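Importin subunit beta-1 (Saccharomyces cerevisiae, PDB 5OWU) carries proteins into the nucleus as the importin beta subunit, working with importin alpha, which binds the classical nuclear localization signal of the cargo. Local coordinates at residues Ile212-Asn215 with Met216-Glu219; Arg222-Leu225 with Met226-Cys230; Thr431-Cys434 with Ile435-Ala439; Met597-Gly600 with Leu601-Leu605; Glu638-Ser641 with Pro642-Lys646. All coordinates share one frame; numbering follows the deposited sequence.

Interaction 1 (Ile212-Asn215 with Met216-Glu219); sequences IKNN and MERE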
loop_
_atom_site.group_PDB
_atom_site.type_symbol
_atom_site.label_atom_id
_atom_site.label_comp_id
_atom_site.label_asym_id
_atom_site.label_seq_id
_atom_site.Cartn_x
_atom_site.Cartn_y
_atom_site.Cartn_z
ATOM N N ILE A 212 21.527 3.773 -13.358
ATOM C CA ILE A 212 22.736 3.173 -13.899
ATOM C C ILE A 212 22.413 2.069 -14.905
ATOM O O ILE A 212 23.235 1.196 -15.138
ATOM C CB ILE A 212 23.652 2.659 -12.769
ATOM C CG1 ILE A 212 23.041 1.449 -12.052
ATOM C CG2 ILE A 212 23.909 3.768 -11.748
ATOM C CD1 ILE A 212 24.004 0.755 -11.104
ATOM N N LYS A 213 21.222 2.103 -15.514
ATOM C CA LYS A 213 20.879 1.108 -16.530
ATOM C C LYS A 213 21.970 0.999 -17.587
ATOM O O LYS A 213 22.424 -0.101 -17.926
ATOM C CB LYS A 213 19.547 1.462 -17.194
ATOM C CG LYS A 213 18.380 1.640 -16.236
ATOM C CD LYS A 213 17.234 0.683 -16.544
ATOM C CE LYS A 213 15.902 1.239 -16.048
ATOM N NZ LYS A 213 15.944 1.627 -14.609
ATOM N N ASN A 214 22.402 2.141 -18.128
ATOM C CA ASN A 214 23.407 2.117 -19.184
ATOM C C ASN A 214 24.695 1.464 -18.710
ATOM O O ASN A 214 25.359 0.772 -19.489
ATOM C CB ASN A 214 23.670 3.536 -19.685
ATOM C CG ASN A 214 22.459 4.140 -20.373
ATOM O OD1 ASN A 214 21.589 3.419 -20.863
ATOM N ND2 ASN A 214 22.399 5.464 -20.414
ATOM N N ASN A 215 25.050 1.644 -17.436
ATOM C CA ASN A 215 26.238 0.988 -16.896
ATOM C C ASN A 215 26.012 -0.511 -16.724
ATOM O O ASN A 215 26.898 -1.315 -17.028
ATOM C CB ASN A 215 26.627 1.620 -15.560
ATOM C CG ASN A 215 26.818 3.115 -15.656
ATOM O OD1 ASN A 215 25.869 3.887 -15.503
ATOM N ND2 ASN A 215 28.054 3.538 -15.903
ATOM N N MET A 216 24.829 -0.903 -16.237
ATOM C CA MET A 216 24.534 -2.321 -16.027
ATOM C C MET A 216 24.465 -3.090 -17.340
ATOM O O MET A 216 24.733 -4.298 -17.364
ATOM C CB MET A 216 23.222 -2.467 -15.249
ATOM C CG MET A 216 23.295 -1.996 -13.796
ATOM S SD MET A 216 24.320 -3.072 -12.764
ATOM C CE MET A 216 25.929 -2.290 -12.897
ATOM N N GLU A 217 24.122 -2.423 -18.437
ATOM C CA GLU A 217 24.133 -3.086 -19.733
ATOM C C GLU A 217 25.540 -3.307 -20.273
ATOM O O GLU A 217 25.680 -3.948 -21.319
ATOM C CB GLU A 217 23.304 -2.277 -20.731
ATOM C CG GLU A 217 21.827 -2.200 -20.361
ATOM C CD GLU A 217 21.037 -1.272 -21.262
ATOM O OE1 GLU A 217 21.660 -0.490 -22.015
ATOM O OE2 GLU A 217 19.790 -1.324 -21.212
ATOM N N ARG A 218 26.576 -2.812 -19.597
ATOM C CA ARG A 218 27.960 -3.051 -19.987
ATOM C C ARG A 218 28.514 -4.165 -19.114
ATOM O O ARG A 218 28.603 -4.011 -17.893
ATOM C CB ARG A 218 28.811 -1.790 -19.845
ATOM C CG ARG A 218 28.371 -0.647 -20.736
ATOM C CD ARG A 218 29.002 0.666 -20.310
ATOM N NE ARG A 218 28.264 1.801 -20.850
ATOM C CZ ARG A 218 28.332 3.039 -20.370
ATOM N NH1 ARG A 218 29.110 3.319 -19.331
ATOM N NH2 ARG A 218 27.615 4.001 -20.932
ATOM N N GLU A 219 28.898 -5.275 -19.746
ATOM C CA GLU A 219 29.266 -6.469 -18.994
ATOM C C GLU A 219 30.408 -6.191 -18.024
ATOM O O GLU A 219 30.374 -6.644 -16.877
ATOM C CB GLU A 219 29.648 -7.605 -19.952
ATOM C CG GLU A 219 29.743 -8.972 -19.278
ATOM C CD GLU A 219 30.431 -10.020 -20.142
ATOM O OE1 GLU A 219 30.537 -9.819 -21.372
ATOM O OE2 GLU A 219 30.875 -11.045 -19.582
#
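M216 N donates to I212 O over 2.9 Å with an N-H...O angle of 161°, and E217 N makes the matching bond to K213 O, also 2.9 Å. These two i to i+4 bonds close the single turn of helix 213-216. The turn then ends: R218 N reaches back only three residues to N215 O at 3.0 Å, and approaches from well above the carbonyl plane, 60° out of it, instead of on a lone pair. M216 O probably accepts from R222 NH1 of the following helix.

The amide of N215 and the guanidinium of R218 share partners. N215 ND2 and R218 NH1, both donors, lie 3.6 Å apart with amide and guanidinium planes turned 62° to each other. Both groups bond to N178 OD1, and E221 gives OE1 to the amide and OE2 to the arginine in a salt bridge. N215 OD1 is paired with S177 OG. One face of the R218 guanidinium lies over the carbonyl of N214.

On the buried side, the bent M216 chain lays CG 3.9 Å from I212 CG1, and both residues pack on Y255 and L225. A serine in place of M216 would probably take away the thioether that packs against I212 CD1 and L225, leaving a gap beside them. A one-turn helix with I212 at its N-cap position, leading directly to R218 at the N-cap of helix 219-233, is a tight inter-repeat connection into HEAT 6 of this superhelical solenoid.

Interaction 2 (Arg222-Leu225 with Met226-Cys230); sequences RNYL and MQVVC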
loop_
_atom_site.group_PDB
_atom_site.type_symbol
_atom_site.label_atom_id
_atom_site.label_comp_id
_atom_site.label_asym_id
_atom_site.label_seq_id
_atom_site.Cartn_x
_atom_site.Cartn_y
_atom_site.Cartn_z
ATOM N N ARG A 222 29.175 -4.001 -15.074
ATOM C CA ARG A 222 28.265 -4.807 -14.263
ATOM C C ARG A 222 29.038 -5.826 -13.432
ATOM O O ARG A 222 28.797 -5.984 -12.228
ATOM C CB ARG A 222 27.248 -5.496 -15.178
ATOM C CG ARG A 222 26.132 -6.228 -14.461
ATOM C CD ARG A 222 25.162 -6.881 -15.441
ATOM N NE ARG A 222 25.823 -7.731 -16.440
ATOM C CZ ARG A 222 25.735 -7.585 -17.765
ATOM N NH1 ARG A 222 25.002 -6.624 -18.307
ATOM N NH2 ARG A 222 26.381 -8.421 -18.564
ATOM N N ASN A 223 29.977 -6.530 -14.066
ATOM C CA ASN A 223 30.797 -7.502 -13.355
ATOM C C ASN A 223 31.539 -6.843 -12.204
ATOM O O ASN A 223 31.513 -7.339 -11.071
ATOM C CB ASN A 223 31.794 -8.168 -14.313
ATOM C CG ASN A 223 31.139 -9.186 -15.240
ATOM O OD1 ASN A 223 30.009 -9.607 -15.018
ATOM N ND2 ASN A 223 31.860 -9.590 -16.283
ATOM N N TYR A 224 32.211 -5.718 -12.470
ATOM C CA TYR A 224 32.994 -5.081 -11.413
ATOM C C TYR A 224 32.105 -4.621 -10.262
ATOM O O TYR A 224 32.427 -4.840 -9.085
ATOM C CB TYR A 224 33.781 -3.896 -11.973
ATOM C CG TYR A 224 34.572 -3.159 -10.916
ATOM C CD1 TYR A 224 35.703 -3.727 -10.352
ATOM C CD2 TYR A 224 34.187 -1.896 -10.479
ATOM C CE1 TYR A 224 36.431 -3.065 -9.386
ATOM C CE2 TYR A 224 34.912 -1.226 -9.511
ATOM C CZ TYR A 224 36.033 -1.815 -8.967
ATOM O OH TYR A 224 36.763 -1.155 -8.003
ATOM N N LEU A 225 30.985 -3.969 -10.579
ATOM C CA LEU A 225 30.079 -3.510 -9.529
ATOM C C LEU A 225 29.570 -4.678 -8.685
ATOM O O LEU A 225 29.543 -4.602 -7.450
ATOM C CB LEU A 225 28.908 -2.747 -10.145
ATOM C CG LEU A 225 27.933 -2.143 -9.126
ATOM C CD1 LEU A 225 28.670 -1.249 -8.143
ATOM C CD2 LEU A 225 26.823 -1.358 -9.797
ATOM N N MET A 226 29.142 -5.763 -9.338
ATOM C CA MET A 226 28.646 -6.916 -8.588
ATOM C C MET A 226 29.744 -7.518 -7.723
ATOM O O MET A 226 29.491 -7.947 -6.591
ATOM C CB MET A 226 28.080 -7.969 -9.544
ATOM C CG MET A 226 26.763 -7.552 -10.206
ATOM S SD MET A 226 25.479 -7.253 -8.983
ATOM C CE MET A 226 25.069 -8.935 -8.501
ATOM N N GLN A 227 30.971 -7.556 -8.240
ATOM C CA GLN A 227 32.100 -8.019 -7.443
ATOM C C GLN A 227 32.251 -7.185 -6.176
ATOM O O GLN A 227 32.420 -7.729 -5.077
ATOM C CB GLN A 227 33.378 -7.978 -8.283
ATOM C CG GLN A 227 34.637 -8.349 -7.515
ATOM C CD GLN A 227 35.845 -8.537 -8.423
ATOM O OE1 GLN A 227 35.709 -8.741 -9.630
ATOM N NE2 GLN A 227 37.035 -8.461 -7.841
ATOM N N VAL A 228 32.172 -5.855 -6.308
ATOM C CA VAL A 228 32.301 -4.982 -5.139
ATOM C C VAL A 228 31.168 -5.235 -4.149
ATOM O O VAL A 228 31.382 -5.292 -2.930
ATOM C CB VAL A 228 32.338 -3.506 -5.575
ATOM C CG1 VAL A 228 32.293 -2.582 -4.353
ATOM C CG2 VAL A 228 33.577 -3.225 -6.417
ATOM N N VAL A 229 29.940 -5.355 -4.650
ATOM C CA VAL A 229 28.804 -5.553 -3.756
ATOM C C VAL A 229 28.946 -6.874 -2.997
ATOM O O VAL A 229 28.753 -6.935 -1.775
ATOM C CB VAL A 229 27.486 -5.475 -4.550
ATOM C CG1 VAL A 229 26.304 -5.895 -3.688
ATOM C CG2 VAL A 229 27.271 -4.055 -5.061
ATOM N N CYS A 230 29.288 -7.952 -3.706
ATOM C CA CYS A 230 29.428 -9.258 -3.057
ATOM C C CYS A 230 30.555 -9.240 -2.029
ATOM O O CYS A 230 30.388 -9.687 -0.877
ATOM C CB CYS A 230 29.683 -10.333 -4.108
ATOM S SG CYS A 230 28.275 -10.611 -5.195
#
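Y224 and V228 meet one turn apart on helix 219-233, at the start of HEAT 6, in a CH-pi contact: the CG2 methyl sits over the ring face, 4.0 Å from its centroid and 18° off the normal, shifted toward the hydroxyl end where CZ is 3.8 Å away. The tyrosine ring reaches forward along the helix because CG stands trans to the backbone nitrogen (chi1 178°). The neighbouring ridge is aliphatic, L225 CD1 lying 4.4 Å from V229 CG2.

The backbone beneath is a regular alpha-helix, with M226, Q227, V228 and V229 each donating N-H to the carbonyl four residues back.

Further out, V185 of helix 177-188 packs on Y224, L225 and V228, whereas M226 and V229 face L248 of helix 238-255. Y224 also meets an aromatic side chain of another protein chain, the planes at about 65°. With an alanine at Y224, the V228 methyl would probably lose its aromatic cover and that aromatic neighbour its ring partner. The first turn is tied to helix 260-274 through Y262, whose OH bonds to both R222 NE and N223 OD1. Within the turn, V228 CG2 also rests 3.3 Å from Y224 O.

Interaction 3 (Thr431-Cys434 with Ile435-Ala439); sequences TAWC and IGRIA
W433 and R437 run side by side in the same direction, the indole and guanidinium planes only 6° apart. The arginine's aliphatic part makes the contact: CG stands over the six-membered ring, 3.6 Å from its centroid and 17° off the normal, a CH-pi contact. Next along the chain, R437 CD comes within 3.4 Å of W433 CZ2, so the methylenes follow the indole from its shared bond toward its outer rim. Turns at chi2 and chi3 bend the arginine along the ring, and NE is then held by G394 O, which helps to fix the guanidinium near-parallel to the indole. W475 of helix 467-484 meets the same indole with its plane tilted by about 5°, adding a second flat partner.

Both residues belong to helix 425-442 of HEAT 10, which lies between helix 383-395, touched by W433 and C434, and helix 467-484 further along the solenoid. T431, I435 and I438 turn to helix 402-418, T431 CG2 lying 4.2 Å from I435 CD1. One turn apart in the same way, C434 SG is 4.3 Å from I438 CD1.

A432 O accepts two bonds, from G436 N at 3.0 Å and from T476 OG1, while T431 OG1 pairs with V427 O, and G436 O receives N479 ND2.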
loop_
_atom_site.group_PDB
_atom_site.type_symbol
_atom_site.label_atom_id
_atom_site.label_comp_id
_atom_site.label_asym_id
_atom_site.label_seq_id
_atom_site.Cartn_x
_atom_site.Cartn_y
_atom_site.Cartn_z
ATOM N N THR A 431 -0.940 -23.236 15.755
ATOM C CA THR A 431 -1.819 -24.310 15.300
ATOM C C THR A 431 -3.176 -23.771 14.867
ATOM O O THR A 431 -3.724 -24.194 13.840
ATOM C CB THR A 431 -1.980 -25.350 16.413
ATOM O OG1 THR A 431 -0.704 -25.937 16.701
ATOM C CG2 THR A 431 -2.973 -26.461 16.010
ATOM N N ALA A 432 -3.748 -22.849 15.646
ATOM C CA ALA A 432 -4.999 -22.219 15.232
ATOM C C ALA A 432 -4.827 -21.516 13.892
ATOM O O ALA A 432 -5.670 -21.645 12.989
ATOM C CB ALA A 432 -5.477 -21.229 16.299
ATOM N N TRP A 433 -3.738 -20.754 13.750
ATOM C CA TRP A 433 -3.437 -20.143 12.457
ATOM C C TRP A 433 -3.350 -21.194 11.351
ATOM O O TRP A 433 -3.899 -21.011 10.259
ATOM C CB TRP A 433 -2.133 -19.355 12.555
ATOM C CG TRP A 433 -1.602 -18.849 11.248
ATOM C CD1 TRP A 433 -1.968 -17.702 10.600
ATOM C CD2 TRP A 433 -0.595 -19.466 10.431
ATOM N NE1 TRP A 433 -1.253 -17.567 9.436
ATOM C CE2 TRP A 433 -0.401 -18.633 9.308
ATOM C CE3 TRP A 433 0.162 -20.637 10.541
ATOM C CZ2 TRP A 433 0.515 -18.932 8.304
ATOM C CZ3 TRP A 433 1.074 -20.933 9.542
ATOM C CH2 TRP A 433 1.242 -20.087 8.438
ATOM N N CYS A 434 -2.664 -22.303 11.620
ATOM C CA CYS A 434 -2.486 -23.339 10.610
ATOM C C CYS A 434 -3.824 -23.906 10.166
ATOM O O CYS A 434 -4.032 -24.183 8.975
ATOM C CB CYS A 434 -1.590 -24.447 11.169
ATOM S SG CYS A 434 -1.227 -25.743 10.002
ATOM N N ILE A 435 -4.750 -24.079 11.108
ATOM C CA ILE A 435 -6.079 -24.558 10.750
ATOM C C ILE A 435 -6.768 -23.539 9.861
ATOM O O ILE A 435 -7.450 -23.900 8.892
ATOM C CB ILE A 435 -6.894 -24.871 12.021
ATOM C CG1 ILE A 435 -6.227 -26.036 12.773
ATOM C CG2 ILE A 435 -8.331 -25.226 11.678
ATOM C CD1 ILE A 435 -6.779 -26.287 14.147
ATOM N N GLY A 436 -6.586 -22.248 10.165
ATOM C CA GLY A 436 -7.115 -21.217 9.285
ATOM C C GLY A 436 -6.530 -21.265 7.883
ATOM O O GLY A 436 -7.229 -21.006 6.907
ATOM N N ARG A 437 -5.230 -21.564 7.767
ATOM C CA ARG A 437 -4.590 -21.685 6.453
ATOM C C ARG A 437 -5.157 -22.865 5.662
ATOM O O ARG A 437 -5.441 -22.751 4.454
ATOM C CB ARG A 437 -3.076 -21.845 6.640
ATOM C CG ARG A 437 -2.405 -20.624 7.264
ATOM C CD ARG A 437 -2.153 -19.548 6.215
ATOM N NE ARG A 437 -1.205 -20.045 5.222
ATOM C CZ ARG A 437 -0.826 -19.384 4.134
ATOM N NH1 ARG A 437 -1.310 -18.175 3.873
ATOM N NH2 ARG A 437 0.039 -19.947 3.298
ATOM N N ILE A 438 -5.316 -24.008 6.332
ATOM C CA ILE A 438 -5.936 -25.165 5.697
ATOM C C ILE A 438 -7.328 -24.794 5.215
ATOM O O ILE A 438 -7.706 -25.058 4.066
ATOM C CB ILE A 438 -5.971 -26.355 6.673
ATOM C CG1 ILE A 438 -4.546 -26.775 7.034
ATOM C CG2 ILE A 438 -6.722 -27.530 6.064
ATOM C CD1 ILE A 438 -4.452 -27.805 8.122
ATOM N N ALA A 439 -8.112 -24.160 6.089
ATOM C CA ALA A 439 -9.467 -23.778 5.718
ATOM C C ALA A 439 -9.449 -22.795 4.564
ATOM O O ALA A 439 -10.284 -22.869 3.659
ATOM C CB ALA A 439 -10.192 -23.169 6.919
#

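Interaction 4 (Met597-Gly600 with Leu601-Leu605); sequences MLMG and LFFRL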
loop_
_atom_site.group_PDB
_atom_site.type_symbol
_atom_site.label_atom_id
_atom_site.label_comp_id
_atom_site.label_asym_id
_atom_site.label_seq_id
_atom_site.Cartn_x
_atom_site.Cartn_y
_atom_site.Cartn_z
ATOM N N MET A 597 -36.085 2.805 18.718
ATOM C CA MET A 597 -35.122 2.569 19.782
ATOM C C MET A 597 -33.711 2.802 19.270
ATOM O O MET A 597 -32.922 3.538 19.880
ATOM C CB MET A 597 -35.293 1.152 20.328
ATOM C CG MET A 597 -34.392 0.835 21.510
ATOM S SD MET A 597 -33.534 -0.737 21.320
ATOM C CE MET A 597 -32.595 -0.448 19.834
ATOM N N LEU A 598 -33.398 2.240 18.101
ATOM C CA LEU A 598 -32.040 2.358 17.587
ATOM C C LEU A 598 -31.655 3.818 17.430
ATOM O O LEU A 598 -30.599 4.248 17.914
ATOM C CB LEU A 598 -31.906 1.603 16.261
ATOM C CG LEU A 598 -31.827 0.078 16.388
ATOM C CD1 LEU A 598 -31.871 -0.581 15.015
ATOM C CD2 LEU A 598 -30.573 -0.340 17.138
ATOM N N MET A 599 -32.524 4.615 16.801
ATOM C CA MET A 599 -32.178 6.017 16.601
ATOM C C MET A 599 -32.018 6.716 17.941
ATOM O O MET A 599 -31.099 7.528 18.120
ATOM C CB MET A 599 -33.230 6.708 15.730
ATOM C CG MET A 599 -33.195 6.283 14.252
ATOM S SD MET A 599 -31.598 6.543 13.437
ATOM C CE MET A 599 -31.374 8.307 13.647
ATOM N N GLY A 600 -32.864 6.367 18.914
ATOM C CA GLY A 600 -32.685 6.911 20.248
ATOM C C GLY A 600 -31.274 6.700 20.755
ATOM O O GLY A 600 -30.636 7.620 21.275
ATOM N N LEU A 601 -30.751 5.485 20.578
ATOM C CA LEU A 601 -29.382 5.201 20.988
ATOM C C LEU A 601 -28.386 5.990 20.150
ATOM O O LEU A 601 -27.445 6.596 20.683
ATOM C CB LEU A 601 -29.126 3.699 20.883
ATOM C CG LEU A 601 -30.016 2.839 21.771
ATOM C CD1 LEU A 601 -29.741 1.350 21.512
ATOM C CD2 LEU A 601 -29.831 3.224 23.241
ATOM N N PHE A 602 -28.603 6.036 18.834
ATOM C CA PHE A 602 -27.621 6.674 17.968
ATOM C C PHE A 602 -27.498 8.156 18.297
ATOM O O PHE A 602 -26.391 8.669 18.507
ATOM C CB PHE A 602 -27.995 6.446 16.502
ATOM C CG PHE A 602 -27.960 4.991 16.078
ATOM C CD1 PHE A 602 -27.158 4.070 16.744
ATOM C CD2 PHE A 602 -28.729 4.545 15.016
ATOM C CE1 PHE A 602 -27.130 2.741 16.361
ATOM C CE2 PHE A 602 -28.702 3.212 14.626
ATOM C CZ PHE A 602 -27.899 2.311 15.299
ATOM N N PHE A 603 -28.629 8.852 18.405
ATOM C CA PHE A 603 -28.577 10.245 18.828
ATOM C C PHE A 603 -27.856 10.384 20.161
ATOM O O PHE A 603 -27.002 11.265 20.320
ATOM C CB PHE A 603 -29.988 10.827 18.899
ATOM C CG PHE A 603 -30.599 11.084 17.554
ATOM C CD1 PHE A 603 -29.882 11.750 16.576
ATOM C CD2 PHE A 603 -31.876 10.638 17.256
ATOM C CE1 PHE A 603 -30.434 11.981 15.330
ATOM C CE2 PHE A 603 -32.431 10.869 16.011
ATOM C CZ PHE A 603 -31.708 11.541 15.049
ATOM N N ARG A 604 -28.146 9.501 21.119
ATOM C CA ARG A 604 -27.437 9.585 22.388
ATOM C C ARG A 604 -25.937 9.471 22.160
ATOM O O ARG A 604 -25.154 10.302 22.644
ATOM C CB ARG A 604 -27.947 8.513 23.352
ATOM C CG ARG A 604 -29.304 8.860 23.957
ATOM C CD ARG A 604 -29.928 7.682 24.675
ATOM N NE ARG A 604 -29.065 7.163 25.730
ATOM C CZ ARG A 604 -29.273 6.017 26.368
ATOM N NH1 ARG A 604 -30.316 5.258 26.059
ATOM N NH2 ARG A 604 -28.430 5.620 27.313
ATOM N N LEU A 605 -25.522 8.493 21.348
ATOM C CA LEU A 605 -24.104 8.349 21.052
ATOM C C LEU A 605 -23.553 9.603 20.395
ATOM O O LEU A 605 -22.401 9.985 20.636
ATOM C CB LEU A 605 -23.880 7.130 20.160
ATOM C CG LEU A 605 -24.092 5.790 20.859
ATOM C CD1 LEU A 605 -24.182 4.672 19.834
ATOM C CD2 LEU A 605 -22.965 5.519 21.846
#
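M599 O takes the N-H of F603 at 2.8 Å, an almost straight bond with an N-H...O angle of 170°. F602 N makes an equally short bond to L598 O, and that same oxygen hangs 3.3 Å above the plane of the F602 ring, displaced toward its rim, so the ring is laid against the carbonyl that its own backbone grips.

M599 serves both phenylalanines. Bent at chi2 (-57°) and again at chi3 (-59°), its chain sets the sulfur at the edge of F602, 5.2 Å from the centroid and close to the ring plane, in a Met-aromatic contact where SD is 3.8 Å from CD2. The methyl goes the other way, CE reaching 3.5 Å from F603 CZ. L598 runs alongside F602, with L598 CB 3.9 Å from F602 CE2. On the more exposed flank the M597 and L601 side chains cross at a slant, M597 CE lying 3.8 Å from L601 CD1.

F602 is buried among L577 and L580 of helix 563-586, L550 of helix 536-553, and V618, A621 and I622 of helix 615-629. Such apolar packing against neighbouring helices is characteristic of HEAT repeats, helical hairpins stacked into a solenoid; this helix is the first of HEAT 14.

Interaction 5 (Glu638-Ser641 with Pro642-Lys646); sequences ETFS and PYLLK
F640 and L644 form the central apolar contact, one turn apart on helix 637-649. L644 CB lies over the F640 ring face, 4.2 Å from the centroid and 25° off the normal, a CH-pi contact nearest at CE2. The ring is carried forward along the helix by a trans chi1 (-177°), which also brings its CD1 to 4.2 Å from Y643 CB. F640 is buried between other rings: F662 of helix 655-669 meets it edge to face, and F619 of helix 615-629 at about 50°. L644 packs on A659 and F662 as well.

Backbone hydrogen bonds resume after the proline. L644 N donates to F640 O at 2.9 Å, nearly straight, and L645 N to S641 O in an equally straight bond. Ahead of them P642 has no N-H to offer. Its CD takes the place of the amide hydrogen, 3.4 Å from E638 O and 3.3 Å from T639 O, and Y643 CD2 comes 3.5 Å from T639 O. S641 CB is pressed against P642 CD, tighter than normal van der Waals contact, where the proline ring crowds the preceding residue.

Y643 OH bonds to E607 OE2, at the end of helix 595-607.

Chemically, then, helix 637-649 of HEAT 15 is interrupted on its outer side, where P642 is exposed and the helix kinks, yet stays continuous on the buried side through the F640 carbonyl and the CH-pi contact of F640 with L644, consistent with the kink being accommodated on the exposed side.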
loop_
_atom_site.group_PDB
_atom_site.type_symbol
_atom_site.label_atom_id
_atom_site.label_comp_id
_atom_site.label_asym_id
_atom_site.label_seq_id
_atom_site.Cartn_x
_atom_site.Cartn_y
_atom_site.Cartn_z
ATOM N N GLU A 638 -35.568 15.427 10.401
ATOM C CA GLU A 638 -35.477 16.743 11.020
ATOM C C GLU A 638 -34.421 16.755 12.119
ATOM O O GLU A 638 -33.557 17.637 12.158
ATOM C CB GLU A 638 -36.835 17.162 11.582
ATOM C CG GLU A 638 -36.890 18.633 11.972
ATOM C CD GLU A 638 -37.987 18.945 12.973
ATOM O OE1 GLU A 638 -38.979 18.187 13.038
ATOM O OE2 GLU A 638 -37.851 19.952 13.700
ATOM N N THR A 639 -34.473 15.774 13.023
ATOM C CA THR A 639 -33.485 15.695 14.094
ATOM C C THR A 639 -32.092 15.369 13.568
ATOM O O THR A 639 -31.096 15.825 14.139
ATOM C CB THR A 639 -33.904 14.644 15.118
ATOM O OG1 THR A 639 -35.178 14.998 15.671
ATOM C CG2 THR A 639 -32.878 14.537 16.249
ATOM N N PHE A 640 -31.992 14.575 12.500
ATOM C CA PHE A 640 -30.678 14.160 12.019
ATOM C C PHE A 640 -29.991 15.249 11.201
ATOM O O PHE A 640 -28.759 15.297 11.153
ATOM C CB PHE A 640 -30.810 12.882 11.191
ATOM C CG PHE A 640 -29.504 12.332 10.715
ATOM C CD1 PHE A 640 -28.491 12.047 11.612
ATOM C CD2 PHE A 640 -29.289 12.089 9.375
ATOM C CE1 PHE A 640 -27.284 11.540 11.170
ATOM C CE2 PHE A 640 -28.090 11.582 8.933
ATOM C CZ PHE A 640 -27.088 11.307 9.825
ATOM N N SER A 641 -30.761 16.140 10.581
ATOM C CA SER A 641 -30.199 17.124 9.656
ATOM C C SER A 641 -29.057 17.937 10.249
ATOM O O SER A 641 -28.023 18.085 9.575
ATOM C CB SER A 641 -31.320 18.051 9.165
ATOM O OG SER A 641 -30.784 19.125 8.410
ATOM N N PRO A 642 -29.162 18.491 11.459
ATOM C CA PRO A 642 -28.023 19.259 11.992
ATOM C C PRO A 642 -26.746 18.441 12.066
ATOM O O PRO A 642 -25.679 18.908 11.636
ATOM C CB PRO A 642 -28.520 19.699 13.382
ATOM C CG PRO A 642 -30.005 19.612 13.306
ATOM C CD PRO A 642 -30.302 18.473 12.390
ATOM N N TYR A 643 -26.833 17.215 12.591
ATOM C CA TYR A 643 -25.667 16.342 12.639
ATOM C C TYR A 643 -25.121 16.094 11.244
ATOM O O TYR A 643 -23.914 16.204 11.006
ATOM C CB TYR A 643 -26.025 15.012 13.298
ATOM C CG TYR A 643 -26.508 15.131 14.719
ATOM C CD1 TYR A 643 -25.629 15.425 15.748
ATOM C CD2 TYR A 643 -27.839 14.920 15.031
ATOM C CE1 TYR A 643 -26.070 15.526 17.046
ATOM C CE2 TYR A 643 -28.287 15.018 16.322
ATOM C CZ TYR A 643 -27.401 15.318 17.322
ATOM O OH TYR A 643 -27.853 15.411 18.610
ATOM N N LEU A 644 -26.002 15.751 10.302
ATOM C CA LEU A 644 -25.561 15.467 8.940
ATOM C C LEU A 644 -24.802 16.647 8.345
ATOM O O LEU A 644 -23.700 16.484 7.812
ATOM C CB LEU A 644 -26.760 15.106 8.068
ATOM C CG LEU A 644 -26.464 14.917 6.580
ATOM C CD1 LEU A 644 -25.460 13.793 6.368
ATOM C CD2 LEU A 644 -27.762 14.657 5.836
ATOM N N LEU A 645 -25.384 17.846 8.411
ATOM C CA LEU A 645 -24.731 19.021 7.836
ATOM C C LEU A 645 -23.387 19.295 8.509
ATOM O O LEU A 645 -22.379 19.554 7.833
ATOM C CB LEU A 645 -25.655 20.237 7.950
ATOM C CG LEU A 645 -26.573 20.513 6.753
ATOM C CD1 LEU A 645 -27.358 19.275 6.334
ATOM C CD2 LEU A 645 -27.527 21.663 7.080
ATOM N N LYS A 646 -23.350 19.241 9.844
ATOM C CA LYS A 646 -22.083 19.456 10.540
ATOM C C LYS A 646 -21.032 18.441 10.100
ATOM O O LYS A 646 -19.874 18.797 9.853
ATOM C CB LYS A 646 -22.292 19.392 12.054
ATOM C CG LYS A 646 -21.011 19.594 12.862
ATOM C CD LYS A 646 -21.282 19.792 14.351
ATOM C CE LYS A 646 -21.987 21.116 14.626
ATOM N NZ LYS A 646 -21.932 21.510 16.065
#

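How the interactions relate
The five contacts follow one another along the chain, and each is local to one helical turn or linker of the HEAT solenoid. Interactions 1 and 2, with centres 12 Å apart, join the short helix 213-216 to helix 219-233, where M216 CE packs 3.4 Å from L225 CD2. Interaction 3 lies alone on helix 425-442, its centre about 40 Å from that of interaction 4 and 43 Å from that of interaction 2. Interactions 4 and 5 have centres about 14 Å apart, on helices 595-607 and 637-649 of successive repeats, with F603 packed against T639 and Y643. Interactions 1 and 4, about 67 Å apart between centres, lie on opposite sides of the chain's centre, consistent with the extended, curved solenoid of importin beta.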